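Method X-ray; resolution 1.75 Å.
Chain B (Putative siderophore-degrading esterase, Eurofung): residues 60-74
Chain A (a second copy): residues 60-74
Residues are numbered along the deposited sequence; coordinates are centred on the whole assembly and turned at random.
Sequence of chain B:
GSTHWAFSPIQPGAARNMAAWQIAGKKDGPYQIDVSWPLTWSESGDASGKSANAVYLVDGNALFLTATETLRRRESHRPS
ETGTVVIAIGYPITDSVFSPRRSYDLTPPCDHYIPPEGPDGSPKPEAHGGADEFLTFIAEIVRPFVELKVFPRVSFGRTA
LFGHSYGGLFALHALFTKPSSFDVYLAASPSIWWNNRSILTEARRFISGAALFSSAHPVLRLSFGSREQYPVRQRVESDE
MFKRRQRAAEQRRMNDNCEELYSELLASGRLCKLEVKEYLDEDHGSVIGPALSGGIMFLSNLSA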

ATOM      1  N   GLY B  60      -0.053   3.301 -13.834  1.00 18.44           N
ATOM      2  CA  GLY B  60       0.638   2.080 -13.445  1.00 17.82           C
ATOM      3  C   GLY B  60       1.920   2.272 -12.654  1.00 18.34           C
ATOM      4  O   GLY B  60       2.191   1.503 -11.733  1.00 17.94           O
ATOM      5  N   ASN B  61       2.689   3.312 -12.990  1.00 17.98           N
ATOM      6  CA  ASN B  61       3.971   3.586 -12.300  1.00 18.44           C
ATOM      7  C   ASN B  61       3.797   3.911 -10.811  1.00 17.37           C
ATOM      8  O   ASN B  61       4.736   3.740 -10.024  1.00 19.25           O
ATOM      9  CB  ASN B  61       4.737   4.750 -12.941  1.00 20.27           C
ATOM     10  CG  ASN B  61       4.888   4.616 -14.441  1.00 21.01           C
ATOM     11  OD1 ASN B  61       4.002   5.017 -15.198  1.00 22.16           O
ATOM     12  ND2 ASN B  61       6.019   4.077 -14.882  1.00 21.56           N
ATOM     13  N   ALA B  62       2.615   4.404 -10.442  1.00 16.48           N
ATOM     14  CA  ALA B  62       2.315   4.847  -9.079  1.00 15.44           C
ATOM     15  C   ALA B  62       1.638   3.804  -8.195  1.00 14.84           C
ATOM     16  O   ALA B  62       1.551   4.004  -6.986  1.00 15.38           O
ATOM     17  CB  ALA B  62       1.448   6.101  -9.136  1.00 14.68           C
ATOM     18  N   LEU B  63       1.146   2.713  -8.788  1.00 14.23           N
ATOM     19  CA  LEU B  63       0.316   1.733  -8.074  1.00 13.88           C
ATOM     20  C   LEU B  63       0.821   0.281  -8.102  1.00 14.39           C
ATOM     21  O   LEU B  63       0.369  -0.530  -7.294  1.00 14.37           O
ATOM     22  CB  LEU B  63      -1.103   1.767  -8.649  1.00 13.61           C
ATOM     23  CG  LEU B  63      -1.800   3.131  -8.687  1.00 14.36           C
ATOM     24  CD1 LEU B  63      -3.141   2.988  -9.382  1.00 14.15           C
ATOM     25  CD2 LEU B  63      -1.980   3.742  -7.305  1.00 15.02           C
ATOM     26  N   PHE B  64       1.759  -0.032  -9.000  1.00 13.44           N
ATOM     27  CA  PHE B  64       2.198  -1.414  -9.270  1.00 13.59           C
ATOM     28  C   PHE B  64       2.718  -2.150  -8.034  1.00 13.95           C
ATOM     29  O   PHE B  64       2.310  -3.278  -7.747  1.00 14.47           O
ATOM     30  CB  PHE B  64       3.295  -1.394 -10.342  1.00 13.61           C
ATOM     31  CG  PHE B  64       3.904  -2.737 -10.624  1.00 13.42           C
ATOM     32  CD1 PHE B  64       3.152  -3.750 -11.209  1.00 13.72           C
ATOM     33  CD2 PHE B  64       5.234  -2.988 -10.318  1.00 13.86           C
ATOM     34  CE1 PHE B  64       3.714  -4.991 -11.470  1.00 13.84           C
ATOM     35  CE2 PHE B  64       5.800  -4.225 -10.577  1.00 14.06           C
ATOM     36  CZ  PHE B  64       5.039  -5.224 -11.160  1.00 13.63           C
ATOM     37  N   LEU B  65       3.629  -1.498  -7.322  1.00 14.11           N
ATOM     38  CA  LEU B  65       4.286  -2.103  -6.161  1.00 14.64           C
ATOM     39  C   LEU B  65       3.339  -2.279  -4.969  1.00 14.14           C
ATOM     40  O   LEU B  65       3.411  -3.285  -4.272  1.00 14.55           O
ATOM     41  CB  LEU B  65       5.517  -1.287  -5.757  1.00 14.98           C
ATOM     42  CG  LEU B  65       6.601  -1.100  -6.826  1.00 16.36           C
ATOM     43  CD1 LEU B  65       7.699  -0.196  -6.287  1.00 16.42           C
ATOM     44  CD2 LEU B  65       7.178  -2.433  -7.277  1.00 17.12           C
ATOM     45  N   THR B  66       2.445  -1.313  -4.761  1.00 14.44           N
ATOM     46  CA  THR B  66       1.442  -1.395  -3.704  1.00 14.69           C
ATOM     47  C   THR B  66       0.488  -2.552  -3.963  1.00 14.65           C
ATOM     48  O   THR B  66       0.203  -3.336  -3.058  1.00 15.08           O
ATOM     49  CB  THR B  66       0.633  -0.087  -3.589  1.00 15.14           C
ATOM     50  OG1 THR B  66       1.535   0.997  -3.340  1.00 15.82           O
ATOM     51  CG2 THR B  66      -0.386  -0.168  -2.443  1.00 16.32           C
ATOM     52  N   ALA B  67      -0.010  -2.649  -5.194  1.00 14.80           N
ATOM     53  CA  ALA B  67      -0.911  -3.744  -5.563  1.00 14.61           C
ATOM     54  C   ALA B  67      -0.221  -5.094  -5.385  1.00 14.78           C
ATOM     55  O   ALA B  67      -0.775  -6.003  -4.765  1.00 14.25           O
ATOM     56  CB  ALA B  67      -1.405  -3.587  -6.991  1.00 15.31           C
ATOM     57  N   THR B  68       0.994  -5.193  -5.918  1.00 14.88           N
ATOM     58  CA  THR B  68       1.816  -6.400  -5.831  1.00 14.97           C
ATOM     59  C   THR B  68       2.007  -6.860  -4.389  1.00 14.78           C
ATOM     60  O   THR B  68       1.763  -8.018  -4.070  1.00 14.59           O
ATOM     61  CB  THR B  68       3.184  -6.166  -6.508  1.00 14.45           C
ATOM     62  OG1 THR B  68       2.983  -5.941  -7.910  1.00 14.91           O
ATOM     63  CG2 THR B  68       4.131  -7.345  -6.323  1.00 13.10           C
ATOM     64  N   GLU B  69       2.427  -5.952  -3.515  1.00 14.93           N
ATOM     65  CA  GLU B  69       2.747  -6.333  -2.147  1.00 15.21           C
ATOM     66  C   GLU B  69       1.507  -6.616  -1.301  1.00 14.45           C
ATOM     67  O   GLU B  69       1.539  -7.503  -0.457  1.00 14.28           O
ATOM     68  CB  GLU B  69       3.633  -5.287  -1.479  1.00 15.33           C
ATOM     69  CG  GLU B  69       4.384  -5.858  -0.295  1.00 16.25           C
ATOM     70  CD  GLU B  69       5.471  -4.942   0.190  1.00 18.56           C
ATOM     71  OE1 GLU B  69       5.121  -3.875   0.742  1.00 20.40           O
ATOM     72  OE2 GLU B  69       6.663  -5.283   0.011  1.00 19.41           O
ATOM     73  N   THR B  70       0.415  -5.884  -1.537  1.00 14.33           N
ATOM     74  CA  THR B  70      -0.859  -6.190  -0.885  1.00 14.61           C
ATOM     75  C   THR B  70      -1.267  -7.638  -1.171  1.00 14.14           C
ATOM     76  O   THR B  70      -1.644  -8.381  -0.260  1.00 14.99           O
ATOM     77  CB  THR B  70      -1.985  -5.250  -1.348  1.00 15.83           C
ATOM     78  OG1 THR B  70      -1.603  -3.894  -1.098  1.00 18.15           O
ATOM     79  CG2 THR B  70      -3.271  -5.543  -0.593  1.00 17.72           C
ATOM     80  N   LEU B  71      -1.172  -8.028  -2.436  1.00 12.92           N
ATOM     81  CA  LEU B  71      -1.519  -9.390  -2.844  1.00 13.09           C
ATOM     82  C   LEU B  71      -0.603 -10.431  -2.216  1.00 13.84           C
ATOM     83  O   LEU B  71      -1.076 -11.446  -1.716  1.00 15.24           O
ATOM     84  CB  LEU B  71      -1.494  -9.524  -4.365  1.00 13.69           C
ATOM     85  CG  LEU B  71      -2.735  -8.958  -5.062  1.00 14.06           C
ATOM     86  CD1 LEU B  71      -2.460  -8.722  -6.540  1.00 14.79           C
ATOM     87  CD2 LEU B  71      -3.949  -9.863  -4.855  1.00 14.61           C
ATOM     88  N   ARG B  72       0.698 -10.169  -2.231  1.00 13.72           N
ATOM     89  CA  ARG B  72       1.669 -11.133  -1.696  1.00 14.28           C
ATOM     90  C   ARG B  72       1.525 -11.368  -0.191  1.00 14.95           C
ATOM     91  O   ARG B  72       1.717 -12.493   0.274  1.00 15.34           O
ATOM     92  CB  ARG B  72       3.083 -10.726  -2.080  1.00 15.78           C
ATOM     93  CG  ARG B  72       3.299 -10.922  -3.563  1.00 16.55           C
ATOM     94  CD  ARG B  72       4.612 -10.380  -4.063  1.00 17.18           C
ATOM     95  NE  ARG B  72       4.721 -10.651  -5.490  1.00 16.01           N
ATOM     96  CZ  ARG B  72       5.807 -10.446  -6.232  1.00 16.08           C
ATOM     97  NH1 ARG B  72       6.928  -9.954  -5.704  1.00 16.58           N
ATOM     98  NH2 ARG B  72       5.766 -10.747  -7.525  1.00 11.81           N
ATOM     99  N   ARG B  73       1.165 -10.326   0.557  1.00 15.07           N
ATOM    100  CA  ARG B  73       0.858 -10.484   1.986  1.00 15.87           C
ATOM    101  C   ARG B  73      -0.355 -11.397   2.195  1.00 15.91           C
ATOM    102  O   ARG B  73      -0.304 -12.327   3.010  1.00 16.29           O
ATOM    103  CB  ARG B  73       0.641  -9.132   2.668  1.00 15.45           C
ATOM    104  CG  ARG B  73       1.918  -8.334   2.877  1.00 15.39           C
ATOM    105  CD  ARG B  73       1.707  -7.186   3.845  1.00 15.48           C
ATOM    106  NE  ARG B  73       0.723  -6.219   3.357  1.00 16.33           N
ATOM    107  CZ  ARG B  73       0.979  -5.110   2.659  1.00 16.53           C
ATOM    108  NH1 ARG B  73       2.219  -4.763   2.304  1.00 16.56           N
ATOM    109  NH2 ARG B  73      -0.038  -4.330   2.299  1.00 16.62           N
ATOM    110  N   ARG B  74      -1.433 -11.149   1.453  1.00 15.72           N
ATOM    111  CA  ARG B  74      -2.641 -11.962   1.588  1.00 15.47           C
ATOM    112  C   ARG B  74      -2.407 -13.402   1.120  1.00 15.78           C
ATOM    113  O   ARG B  74      -2.818 -14.341   1.799  1.00 16.68           O
ATOM    114  CB  ARG B  74      -3.821 -11.347   0.832  1.00 15.94           C
ATOM    115  CG  ARG B  74      -5.090 -12.179   0.930  1.00 16.40           C
ATOM    116  CD  ARG B  74      -6.335 -11.335   0.766  1.00 17.05           C
ATOM    117  NE  ARG B  74      -7.533 -12.162   0.644  1.00 18.28           N
ATOM    118  CZ  ARG B  74      -8.784 -11.760   0.891  1.00 18.80           C
ATOM    119  NH1 ARG B  74      -9.789 -12.617   0.723  1.00 20.03           N
ATOM    120  NH2 ARG B  74      -9.055 -10.517   1.295  1.00 17.94           N
TER
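Chain A, residues 60-74: GNALFLTATETLRRR

A kink that frees backbone NH groups inside a helix creates a binding site for an acid, and the paired helices of this esterase dimer illustrate the principle twice. Chain A, like chain B, is helical across this stretch and continues as helix beyond it, and the two helices run nearly antiparallel, their directions 159° apart (signed crossing angle -159°) and their axes approaching to 7.9 Å. The nearest CA pairs follow from this: A62(A) CA with R73(B) CA at 6.2 Å, L65(A) CA with L65(B) CA at 5.4 Å, T66(A) CA with T66(B) CA at 4.7 Å, and R73(A) CA with A62(B) CA at 6.1 Å.

Along chain A, G60(A) makes no contact, while a water joins N61(A) O to E69(B) OE2. A62(A) O accepts a hydrogen bond from R73(B) NH1 at 2.9 Å. At the kink, the N atoms of L65(A) and T66(A) have no bond to the preceding turn, and the carboxylate of E69(B) takes both: L65(A) N to E69(B) OE2 is 2.9 Å and T66(A) N to E69(B) OE1 is 2.8 Å. The side chain of L65(A) points toward chain B, with its CB 4.0 Å from L65(B) CB. T66(A) OG1 donates to E69(B) OE1 at 2.7 Å and accepts from R73(B) NH1 at 3.1 Å, so one hydroxyl links acid and base.

Beyond the kink the roles reverse. A67(A) faces away, and E69(A) becomes the knob, seated among A62(B), L63(B), L65(B) and T66(B). E69(A) OE2 receives L65(B) N at 2.9 Å; E69(A) OE1 receives T66(B) N at 2.7 Å and T66(B) OG1 at 2.6 Å. T70(A) OG1 reaches T66(B) OG1 through a water that also accepts from R73(A) NH2. One turn after the glutamate, R73(A) NH1 donates to A62(B) O at 2.9 Å and to T66(B) OG1 at 3.2 Å, completing the near-symmetrical exchange.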

ATOM      1  N   GLY A  60      10.587  -6.985   6.771  1.00 17.48           N
ATOM      2  CA  GLY A  60      10.973  -6.212   5.592  1.00 17.05           C
ATOM      3  C   GLY A  60      10.415  -6.695   4.266  1.00 16.41           C
ATOM      4  O   GLY A  60       9.992  -5.882   3.436  1.00 17.10           O
ATOM      5  N   ASN A  61      10.387  -8.016   4.081  1.00 15.67           N
ATOM      6  CA  ASN A  61       9.924  -8.611   2.819  1.00 15.25           C
ATOM      7  C   ASN A  61       8.453  -8.304   2.526  1.00 15.26           C
ATOM      8  O   ASN A  61       8.050  -8.315   1.366  1.00 17.32           O
ATOM      9  CB  ASN A  61      10.099 -10.136   2.785  1.00 16.01           C
ATOM     10  CG  ASN A  61      11.467 -10.594   3.239  1.00 17.03           C
ATOM     11  OD1 ASN A  61      11.707 -10.724   4.432  1.00 18.20           O
ATOM     12  ND2 ASN A  61      12.358 -10.873   2.293  1.00 18.71           N
ATOM     13  N   ALA A  62       7.658  -8.074   3.573  1.00 14.06           N
ATOM     14  CA  ALA A  62       6.215  -7.827   3.441  1.00 13.97           C
ATOM     15  C   ALA A  62       5.825  -6.362   3.269  1.00 13.50           C
ATOM     16  O   ALA A  62       4.687  -6.080   2.888  1.00 14.44           O
ATOM     17  CB  ALA A  62       5.492  -8.397   4.651  1.00 14.92           C
ATOM     18  N   LEU A  63       6.744  -5.447   3.574  1.00 13.28           N
ATOM     19  CA  LEU A  63       6.447  -4.005   3.668  1.00 13.63           C
ATOM     20  C   LEU A  63       7.249  -3.075   2.758  1.00 13.76           C
ATOM     21  O   LEU A  63       6.826  -1.938   2.521  1.00 15.25           O
ATOM     22  CB  LEU A  63       6.674  -3.551   5.102  1.00 13.57           C
ATOM     23  CG  LEU A  63       5.962  -4.334   6.205  1.00 14.13           C
ATOM     24  CD1 LEU A  63       6.368  -3.769   7.551  1.00 14.67           C
ATOM     25  CD2 LEU A  63       4.456  -4.278   6.027  1.00 14.26           C
ATOM     26  N   PHE A  64       8.391  -3.547   2.264  1.00 13.61           N
ATOM     27  CA  PHE A  64       9.342  -2.735   1.504  1.00 14.21           C
ATOM     28  C   PHE A  64       8.716  -2.012   0.321  1.00 14.61           C
ATOM     29  O   PHE A  64       8.861  -0.801   0.178  1.00 15.97           O
ATOM     30  CB  PHE A  64      10.475  -3.633   1.005  1.00 14.53           C
ATOM     31  CG  PHE A  64      11.466  -2.940   0.115  1.00 14.31           C
ATOM     32  CD1 PHE A  64      12.285  -1.935   0.613  1.00 14.52           C
ATOM     33  CD2 PHE A  64      11.601  -3.315  -1.216  1.00 14.60           C
ATOM     34  CE1 PHE A  64      13.217  -1.310  -0.201  1.00 14.58           C
ATOM     35  CE2 PHE A  64      12.526  -2.692  -2.037  1.00 14.97           C
ATOM     36  CZ  PHE A  64      13.339  -1.689  -1.527  1.00 14.99           C
ATOM     37  N   LEU A  65       8.018  -2.768  -0.518  1.00 14.73           N
ATOM     38  CA  LEU A  65       7.477  -2.232  -1.764  1.00 14.78           C
ATOM     39  C   LEU A  65       6.366  -1.206  -1.520  1.00 14.62           C
ATOM     40  O   LEU A  65       6.302  -0.193  -2.217  1.00 16.24           O
ATOM     41  CB  LEU A  65       6.990  -3.367  -2.674  1.00 15.32           C
ATOM     42  CG  LEU A  65       8.027  -4.414  -3.103  1.00 16.01           C
ATOM     43  CD1 LEU A  65       7.357  -5.528  -3.894  1.00 16.28           C
ATOM     44  CD2 LEU A  65       9.158  -3.796  -3.915  1.00 16.80           C
ATOM     45  N   THR A  66       5.527  -1.451  -0.513  1.00 14.24           N
ATOM     46  CA  THR A  66       4.430  -0.546  -0.157  1.00 14.80           C
ATOM     47  C   THR A  66       4.990   0.763   0.374  1.00 13.72           C
ATOM     48  O   THR A  66       4.541   1.828  -0.021  1.00 14.96           O
ATOM     49  CB  THR A  66       3.488  -1.174   0.901  1.00 15.96           C
ATOM     50  OG1 THR A  66       2.921  -2.383   0.379  1.00 17.13           O
ATOM     51  CG2 THR A  66       2.347  -0.216   1.290  1.00 16.46           C
ATOM     52  N   ALA A  67       5.970   0.680   1.272  1.00 13.37           N
ATOM     53  CA  ALA A  67       6.611   1.886   1.803  1.00 12.97           C
ATOM     54  C   ALA A  67       7.277   2.679   0.676  1.00 13.62           C
ATOM     55  O   ALA A  67       7.115   3.896   0.582  1.00 14.87           O
ATOM     56  CB  ALA A  67       7.630   1.519   2.866  1.00 12.51           C
ATOM     57  N   THR A  68       8.002   1.974  -0.190  1.00 13.48           N
ATOM     58  CA  THR A  68       8.695   2.596  -1.316  1.00 13.83           C
ATOM     59  C   THR A  68       7.726   3.381  -2.206  1.00 13.99           C
ATOM     60  O   THR A  68       7.949   4.560  -2.502  1.00 14.68           O
ATOM     61  CB  THR A  68       9.450   1.533  -2.130  1.00 14.31           C
ATOM     62  OG1 THR A  68      10.476   0.960  -1.304  1.00 15.51           O
ATOM     63  CG2 THR A  68      10.069   2.124  -3.400  1.00 14.78           C
ATOM     64  N   GLU A  69       6.642   2.733  -2.611  1.00 14.00           N
ATOM     65  CA  GLU A  69       5.715   3.368  -3.543  1.00 14.16           C
ATOM     66  C   GLU A  69       4.909   4.500  -2.914  1.00 14.69           C
ATOM     67  O   GLU A  69       4.668   5.512  -3.570  1.00 15.78           O
ATOM     68  CB  GLU A  69       4.788   2.347  -4.165  1.00 15.03           C
ATOM     69  CG  GLU A  69       4.156   2.855  -5.445  1.00 16.03           C
ATOM     70  CD  GLU A  69       3.568   1.730  -6.243  1.00 17.55           C
ATOM     71  OE1 GLU A  69       2.553   1.185  -5.776  1.00 19.20           O
ATOM     72  OE2 GLU A  69       4.125   1.378  -7.307  1.00 18.55           O
ATOM     73  N   THR A  70       4.497   4.337  -1.657  1.00 14.99           N
ATOM     74  CA  THR A  70       3.811   5.409  -0.941  1.00 15.06           C
ATOM     75  C   THR A  70       4.661   6.677  -0.917  1.00 14.12           C
ATOM     76  O   THR A  70       4.160   7.772  -1.186  1.00 13.85           O
ATOM     77  CB  THR A  70       3.458   5.006   0.505  1.00 16.22           C
ATOM     78  OG1 THR A  70       2.744   3.764   0.504  1.00 17.61           O
ATOM     79  CG2 THR A  70       2.610   6.074   1.157  1.00 16.63           C
ATOM     80  N   LEU A  71       5.947   6.523  -0.610  1.00 14.37           N
ATOM     81  CA  LEU A  71       6.875   7.658  -0.609  1.00 14.08           C
ATOM     82  C   LEU A  71       7.053   8.265  -2.001  1.00 14.42           C
ATOM     83  O   LEU A  71       7.070   9.483  -2.145  1.00 15.29           O
ATOM     84  CB  LEU A  71       8.237   7.256  -0.030  1.00 13.61           C
ATOM     85  CG  LEU A  71       8.253   7.119   1.492  1.00 13.52           C
ATOM     86  CD1 LEU A  71       9.446   6.285   1.920  1.00 13.64           C
ATOM     87  CD2 LEU A  71       8.258   8.486   2.167  1.00 13.51           C
ATOM     88  N   ARG A  72       7.150   7.421  -3.024  1.00 14.47           N
ATOM     89  CA  ARG A  72       7.367   7.909  -4.386  1.00 15.30           C
ATOM     90  C   ARG A  72       6.162   8.677  -4.935  1.00 15.35           C
ATOM     91  O   ARG A  72       6.346   9.655  -5.652  1.00 16.28           O
ATOM     92  CB  ARG A  72       7.790   6.778  -5.317  1.00 15.73           C
ATOM     93  CG  ARG A  72       9.220   6.360  -5.028  1.00 15.83           C
ATOM     94  CD  ARG A  72       9.640   5.089  -5.729  1.00 15.95           C
ATOM     95  NE  ARG A  72      11.016   4.777  -5.352  1.00 16.63           N
ATOM     96  CZ  ARG A  72      11.773   3.820  -5.887  1.00 17.31           C
ATOM     97  NH1 ARG A  72      11.309   3.032  -6.854  1.00 17.26           N
ATOM     98  NH2 ARG A  72      13.023   3.657  -5.446  1.00 16.79           N
ATOM     99  N   ARG A  73       4.946   8.262  -4.572  1.00 14.68           N
ATOM    100  CA  ARG A  73       3.751   9.050  -4.911  1.00 14.95           C
ATOM    101  C   ARG A  73       3.798  10.422  -4.248  1.00 16.32           C
ATOM    102  O   ARG A  73       3.590  11.442  -4.910  1.00 16.84           O
ATOM    103  CB  ARG A  73       2.465   8.322  -4.518  1.00 15.74           C
ATOM    104  CG  ARG A  73       2.139   7.136  -5.410  1.00 15.85           C
ATOM    105  CD  ARG A  73       0.700   6.702  -5.237  1.00 16.52           C
ATOM    106  NE  ARG A  73       0.402   6.255  -3.878  1.00 17.03           N
ATOM    107  CZ  ARG A  73       0.504   5.003  -3.422  1.00 16.88           C
ATOM    108  NH1 ARG A  73       0.907   3.996  -4.197  1.00 16.47           N
ATOM    109  NH2 ARG A  73       0.178   4.748  -2.160  1.00 17.79           N
ATOM    110  N   ARG A  74       4.094  10.451  -2.950  1.00 17.23           N
ATOM    111  CA  ARG A  74       4.145  11.722  -2.222  1.00 18.98           C
ATOM    112  C   ARG A  74       5.271  12.637  -2.704  1.00 18.79           C
ATOM    113  O   ARG A  74       5.070  13.845  -2.847  1.00 19.99           O
ATOM    114  CB  ARG A  74       4.256  11.500  -0.719  1.00 20.04           C
ATOM    115  CG  ARG A  74       4.321  12.813   0.043  1.00 21.75           C
ATOM    116  CD  ARG A  74       3.599  12.766   1.367  1.00 23.36           C
ATOM    117  NE  ARG A  74       3.841  13.996   2.118  1.00 24.14           N
ATOM    118  CZ  ARG A  74       3.176  14.379   3.205  1.00 25.55           C
ATOM    119  NH1 ARG A  74       3.507  15.522   3.801  1.00 26.46           N
ATOM    120  NH2 ARG A  74       2.184  13.640   3.704  1.00 26.23           N
TER
HETATM  121  O   HOH W   1       7.140  -7.737  -1.043  1.00 28.11           O
HETATM  122  O   HOH W   2       0.087  -2.405   0.339  1.00 27.29           O
HETATM  123  O   HOH W   3       6.287   2.675  -8.125  1.00 27.66           O
HETATM  124  O   HOH W   4       0.699   2.520  -0.692  1.00 28.90           O